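Local coordinates for Emp46p (Saccharomyces cerevisiae, PDB 2A6V), which acts as a calcium-independent lectin-type cargo receptor that takes part in the secretion of glycoproteins, at residues Leu89-Gly103 with Phe189-Ile202. Numbering follows the deposited sequence. Where two conformers were deposited one is given.
Sequences LKQGNEGDSTELFGG and FMGSSPFRIGTSAI
Lys90 and Arg196 face each other across two neighbouring antiparallel strands as a hydrogen-bonded pair, Arg196 N to Lys90 O at 2.7 Å and Lys90 N to Arg196 O at 3.0 Å, and this short ladder illustrates how one strand pairing sorts side chains onto two faces. On the face of Lys90 and Arg196, each chain bends at chi3, and in the conformer given for Arg196, one of two, Lys90 CE comes tentatively within 3.3 Å of Arg196 NH2. Their like charges are probably eased by a water that accepts from Lys90 NZ, and tentatively and weakly from Arg196 NH2, while donating to Gly103 O; Lys90 NZ also hydrogen-bonds Ser104 OG, and Arg196 makes a cation-pi contact with Trp55. On the other face, Leu89 divides its branches: CD1 meets Met190 CE at 3.9 Å, the two side chains crossing at about a right angle, whereas CD2 lies alongside Ile197 CG1 and Phe195. Beyond the ladder, the Gln91 amide lies 33° from the plane of the Phe189 ring; Gln91 CD is 3.6 Å from Phe189 CD1, Gln91 OE1 is 2.8 Å from Ser193 OG, and Gln91 NE2 hydrogen-bonds Asn109 OD1. Farther along, Ser200 OG donates to Phe101 O from above the carbonyl plane (2.6 Å). The neighbouring strands 84-90 and 196-202, with a loop folded back over the latter, belong to one sheet of the beta sandwich of the legume-like lectin family.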
loop_
_atom_site.group_PDB
_atom_site.type_symbol
_atom_site.label_atom_id
_atom_site.label_comp_id
_atom_site.label_asym_id
_atom_site.label_seq_id
_atom_site.Cartn_x
_atom_site.Cartn_y
_atom_site.Cartn_z
ATOM N N LEU A 89 4.966 4.219 1.591
ATOM C CA LEU A 89 6.413 4.385 1.528
ATOM C C LEU A 89 6.741 5.381 2.637
ATOM O O LEU A 89 6.320 6.532 2.550
ATOM C CB LEU A 89 6.846 4.946 0.165
ATOM C CG LEU A 89 6.532 4.143 -1.087
ATOM C CD1 LEU A 89 7.159 4.829 -2.295
ATOM C CD2 LEU A 89 7.044 2.734 -0.996
ATOM N N LYS A 90 7.432 4.956 3.690
ATOM C CA LYS A 90 7.663 5.819 4.860
ATOM C C LYS A 90 9.145 5.886 5.235
ATOM O O LYS A 90 9.882 4.932 5.042
ATOM C CB LYS A 90 6.855 5.302 6.049
ATOM C CG LYS A 90 5.348 5.394 5.852
ATOM C CD LYS A 90 4.537 5.605 7.139
ATOM C CE LYS A 90 5.025 4.756 8.283
ATOM N NZ LYS A 90 4.219 4.987 9.496
ATOM N N GLN A 91 9.574 7.031 5.760
ATOM C CA GLN A 91 10.964 7.218 6.198
ATOM C C GLN A 91 11.002 7.710 7.633
ATOM O O GLN A 91 9.972 8.065 8.208
ATOM C CB GLN A 91 11.705 8.194 5.272
ATOM C CG GLN A 91 11.076 9.578 5.182
ATOM C CD GLN A 91 11.950 10.585 4.457
ATOM O OE1 GLN A 91 13.081 10.274 4.059
ATOM N NE2 GLN A 91 11.431 11.798 4.284
ATOM N N GLY A 92 12.193 7.698 8.227
ATOM C CA GLY A 92 12.371 8.208 9.576
ATOM C C GLY A 92 12.001 7.196 10.639
ATOM O O GLY A 92 11.587 6.083 10.321
ATOM N N ASN A 93 12.129 7.601 11.902
ATOM C CA ASN A 93 11.998 6.688 13.045
ATOM C C ASN A 93 10.745 5.783 13.028
ATOM O O ASN A 93 10.604 4.937 12.128
ATOM C CB ASN A 93 12.126 7.469 14.372
ATOM C CG ASN A 93 13.548 7.943 14.637
ATOM O OD1 ASN A 93 14.479 7.136 14.732
ATOM N ND2 ASN A 93 13.721 9.258 14.758
ATOM N N GLU A 94 9.854 5.923 14.011
ATOM C CA GLU A 94 8.750 4.974 14.177
ATOM C C GLU A 94 7.840 5.228 15.390
ATOM O O GLU A 94 7.925 6.242 16.087
ATOM C CB GLU A 94 9.273 3.509 14.206
ATOM C CG GLU A 94 9.534 2.877 15.580
ATOM C CD GLU A 94 8.702 1.621 15.846
ATOM O OE1 GLU A 94 8.329 0.922 14.882
ATOM O OE2 GLU A 94 8.419 1.325 17.026
ATOM N N GLY A 95 6.941 4.272 15.569
ATOM C CA GLY A 95 6.078 4.113 16.726
ATOM C C GLY A 95 5.215 2.919 16.352
ATOM O O GLY A 95 5.323 2.420 15.227
ATOM N N ASP A 96 4.351 2.459 17.247
ATOM C CA ASP A 96 3.535 1.283 16.947
ATOM C C ASP A 96 2.113 1.651 16.559
ATOM O O ASP A 96 1.239 0.785 16.554
ATOM C CB ASP A 96 3.472 0.337 18.154
ATOM C CG ASP A 96 4.714 0.383 18.990
ATOM O OD1 ASP A 96 4.593 0.225 20.221
ATOM O OD2 ASP A 96 5.849 0.576 18.504
ATOM N N SER A 97 1.863 2.919 16.249
ATOM C CA SER A 97 0.502 3.347 15.959
ATOM C C SER A 97 -0.026 2.690 14.700
ATOM O O SER A 97 0.709 2.506 13.715
ATOM C CB SER A 97 0.405 4.854 15.781
ATOM O OG SER A 97 -0.933 5.238 15.450
ATOM N N THR A 98 -1.321 2.395 14.747
ATOM C CA THR A 98 -2.097 1.921 13.599
ATOM C C THR A 98 -3.348 2.765 13.394
ATOM O O THR A 98 -4.340 2.288 12.827
ATOM C CB THR A 98 -2.520 0.469 13.816
ATOM O OG1 THR A 98 -3.266 0.368 15.045
ATOM C CG2 THR A 98 -1.305 -0.448 13.988
ATOM N N GLU A 99 -3.312 4.007 13.860
ATOM C CA GLU A 99 -4.501 4.869 13.887
ATOM C C GLU A 99 -4.961 5.252 12.495
ATOM O O GLU A 99 -6.138 5.475 12.274
ATOM C CB GLU A 99 -4.251 6.105 14.785
ATOM C CG GLU A 99 -5.361 7.161 14.880
ATOM C CD GLU A 99 -6.629 6.694 15.580
ATOM O OE1 GLU A 99 -6.703 5.531 16.003
ATOM O OE2 GLU A 99 -7.561 7.522 15.660
ATOM N N LEU A 100 -4.033 5.282 11.545
ATOM C CA LEU A 100 -4.340 5.621 10.166
ATOM C C LEU A 100 -4.370 4.359 9.283
ATOM O O LEU A 100 -3.341 3.747 9.001
ATOM C CB LEU A 100 -3.293 6.622 9.660
ATOM C CG LEU A 100 -3.574 7.308 8.332
ATOM C CD1 LEU A 100 -4.928 8.025 8.298
ATOM C CD2 LEU A 100 -2.435 8.282 8.035
ATOM N N PHE A 101 -5.577 3.951 8.901
ATOM C CA PHE A 101 -5.824 2.760 8.065
ATOM C C PHE A 101 -5.086 1.505 8.470
ATOM O O PHE A 101 -4.605 0.748 7.649
ATOM C CB PHE A 101 -5.719 3.146 6.576
ATOM C CG PHE A 101 -6.784 4.109 6.187
ATOM C CD1 PHE A 101 -8.051 3.654 5.922
ATOM C CD2 PHE A 101 -6.543 5.493 6.215
ATOM C CE1 PHE A 101 -9.072 4.521 5.625
ATOM C CE2 PHE A 101 -7.559 6.375 5.947
ATOM C CZ PHE A 101 -8.838 5.888 5.639
ATOM N N GLY A 102 -5.005 1.292 9.781
ATOM C CA GLY A 102 -4.353 0.130 10.341
ATOM C C GLY A 102 -2.842 0.084 10.180
ATOM O O GLY A 102 -2.222 -0.942 10.445
ATOM N N GLY A 103 -2.233 1.172 9.762
ATOM C CA GLY A 103 -0.865 1.122 9.304
ATOM C C GLY A 103 0.145 2.086 9.896
ATOM O O GLY A 103 1.343 1.801 9.872
ATOM N N PHE A 189 11.669 12.092 -1.628
ATOM C CA PHE A 189 12.487 11.535 -0.552
ATOM C C PHE A 189 13.092 10.156 -0.846
ATOM O O PHE A 189 14.137 9.811 -0.290
ATOM C CB PHE A 189 11.726 11.544 0.783
ATOM C CG PHE A 189 10.618 10.538 0.870
ATOM C CD1 PHE A 189 10.865 9.256 1.321
ATOM C CD2 PHE A 189 9.315 10.890 0.531
ATOM C CE1 PHE A 189 9.841 8.338 1.419
ATOM C CE2 PHE A 189 8.295 9.962 0.615
ATOM C CZ PHE A 189 8.563 8.691 1.067
ATOM N N MET A 190 12.466 9.372 -1.724
ATOM C CA MET A 190 12.962 8.027 -2.006
ATOM C C MET A 190 14.243 8.017 -2.834
ATOM O O MET A 190 14.917 6.997 -2.902
ATOM C CB MET A 190 11.921 7.185 -2.750
ATOM C CG MET A 190 10.665 6.909 -1.971
ATOM S SD MET A 190 9.412 8.112 -2.320
ATOM C CE MET A 190 8.979 7.754 -4.062
ATOM N N GLY A 191 14.556 9.126 -3.498
ATOM C CA GLY A 191 15.768 9.206 -4.292
ATOM C C GLY A 191 17.025 9.206 -3.438
ATOM O O GLY A 191 18.075 8.717 -3.875
ATOM N N SER A 192 16.909 9.714 -2.213
ATOM C CA SER A 192 18.069 10.053 -1.388
ATOM C C SER A 192 17.990 9.567 0.065
ATOM O O SER A 192 18.774 10.000 0.914
ATOM C CB SER A 192 18.243 11.571 -1.399
ATOM O OG SER A 192 17.109 12.228 -0.843
ATOM N N SER A 193 17.056 8.671 0.363
ATOM C CA SER A 193 16.938 8.137 1.716
ATOM C C SER A 193 16.381 6.720 1.679
ATOM O O SER A 193 15.603 6.380 0.776
ATOM C CB SER A 193 16.041 9.030 2.574
ATOM O OG SER A 193 14.675 8.909 2.192
ATOM N N PRO A 194 16.782 5.881 2.632
ATOM C CA PRO A 194 16.155 4.559 2.763
ATOM C C PRO A 194 14.702 4.740 3.192
ATOM O O PRO A 194 14.374 5.721 3.849
ATOM C CB PRO A 194 16.978 3.881 3.869
ATOM C CG PRO A 194 18.241 4.675 3.969
ATOM C CD PRO A 194 17.845 6.088 3.638
ATOM N N PHE A 195 13.833 3.818 2.809
ATOM C CA PHE A 195 12.441 3.911 3.200
ATOM C C PHE A 195 11.829 2.529 3.370
ATOM O O PHE A 195 12.361 1.520 2.909
ATOM C CB PHE A 195 11.640 4.769 2.211
ATOM C CG PHE A 195 11.744 4.300 0.796
ATOM C CD1 PHE A 195 12.779 4.744 -0.026
ATOM C CD2 PHE A 195 10.837 3.389 0.289
ATOM C CE1 PHE A 195 12.895 4.289 -1.323
ATOM C CE2 PHE A 195 10.947 2.942 -1.010
ATOM C CZ PHE A 195 11.982 3.395 -1.820
ATOM N N ARG A 196 10.708 2.513 4.071
ATOM C CA ARG A 196 10.011 1.295 4.411
ATOM C C ARG A 196 8.819 1.158 3.492
ATOM O O ARG A 196 8.181 2.153 3.140
ATOM C CB ARG A 196 9.577 1.349 5.862
ATOM C CG ARG A 196 10.774 1.215 6.821
ATOM C CD ARG A 196 10.414 1.133 8.289
ATOM N NE ARG A 196 9.260 1.965 8.643
ATOM C CZ ARG A 196 8.025 1.498 8.899
ATOM N NH1 ARG A 196 7.747 0.194 8.859
ATOM N NH2 ARG A 196 7.054 2.345 9.209
ATOM N N ILE A 197 8.512 -0.085 3.141
ATOM C CA ILE A 197 7.455 -0.411 2.186
ATOM C C ILE A 197 6.443 -1.304 2.829
ATOM O O ILE A 197 6.801 -2.326 3.423
ATOM C CB ILE A 197 8.081 -1.133 0.961
ATOM C CG1 ILE A 197 9.089 -0.229 0.247
ATOM C CG2 ILE A 197 7.017 -1.662 0.030
ATOM C CD1 ILE A 197 10.048 -0.979 -0.582
ATOM N N GLY A 198 5.160 -0.962 2.726
ATOM C CA GLY A 198 4.136 -1.830 3.268
ATOM C C GLY A 198 2.733 -1.501 2.809
ATOM O O GLY A 198 2.511 -0.609 1.979
ATOM N N THR A 199 1.785 -2.236 3.355
ATOM C CA THR A 199 0.366 -2.039 3.112
ATOM C C THR A 199 -0.388 -2.324 4.399
ATOM O O THR A 199 0.063 -3.110 5.251
ATOM C CB THR A 199 -0.109 -2.968 1.959
ATOM O OG1 THR A 199 -1.482 -2.713 1.681
ATOM C CG2 THR A 199 -0.011 -4.459 2.332
ATOM N N SER A 200 -1.540 -1.700 4.550
ATOM C CA SER A 200 -2.407 -1.951 5.675
ATOM C C SER A 200 -3.841 -1.688 5.338
ATOM O O SER A 200 -4.134 -0.981 4.377
ATOM C CB SER A 200 -1.998 -1.092 6.859
ATOM O OG SER A 200 -2.248 0.279 6.576
ATOM N N ALA A 201 -4.750 -2.224 6.125
ATOM C CA ALA A 201 -6.154 -1.955 5.923
ATOM C C ALA A 201 -6.903 -2.069 7.214
ATOM O O ALA A 201 -6.423 -2.667 8.171
ATOM C CB ALA A 201 -6.740 -2.900 4.895
ATOM N N ILE A 202 -8.082 -1.473 7.241
ATOM C CA ILE A 202 -9.021 -1.617 8.333
ATOM C C ILE A 202 -10.426 -1.653 7.724
ATOM O O ILE A 202 -10.706 -0.975 6.742
ATOM C CB ILE A 202 -8.859 -0.452 9.345
ATOM C CG1 ILE A 202 -9.719 -0.695 10.588
ATOM C CG2 ILE A 202 -9.183 0.912 8.712
ATOM C CD1 ILE A 202 -9.532 0.394 11.643
HETATM O O HOH W 1 3.947 2.494 10.404
#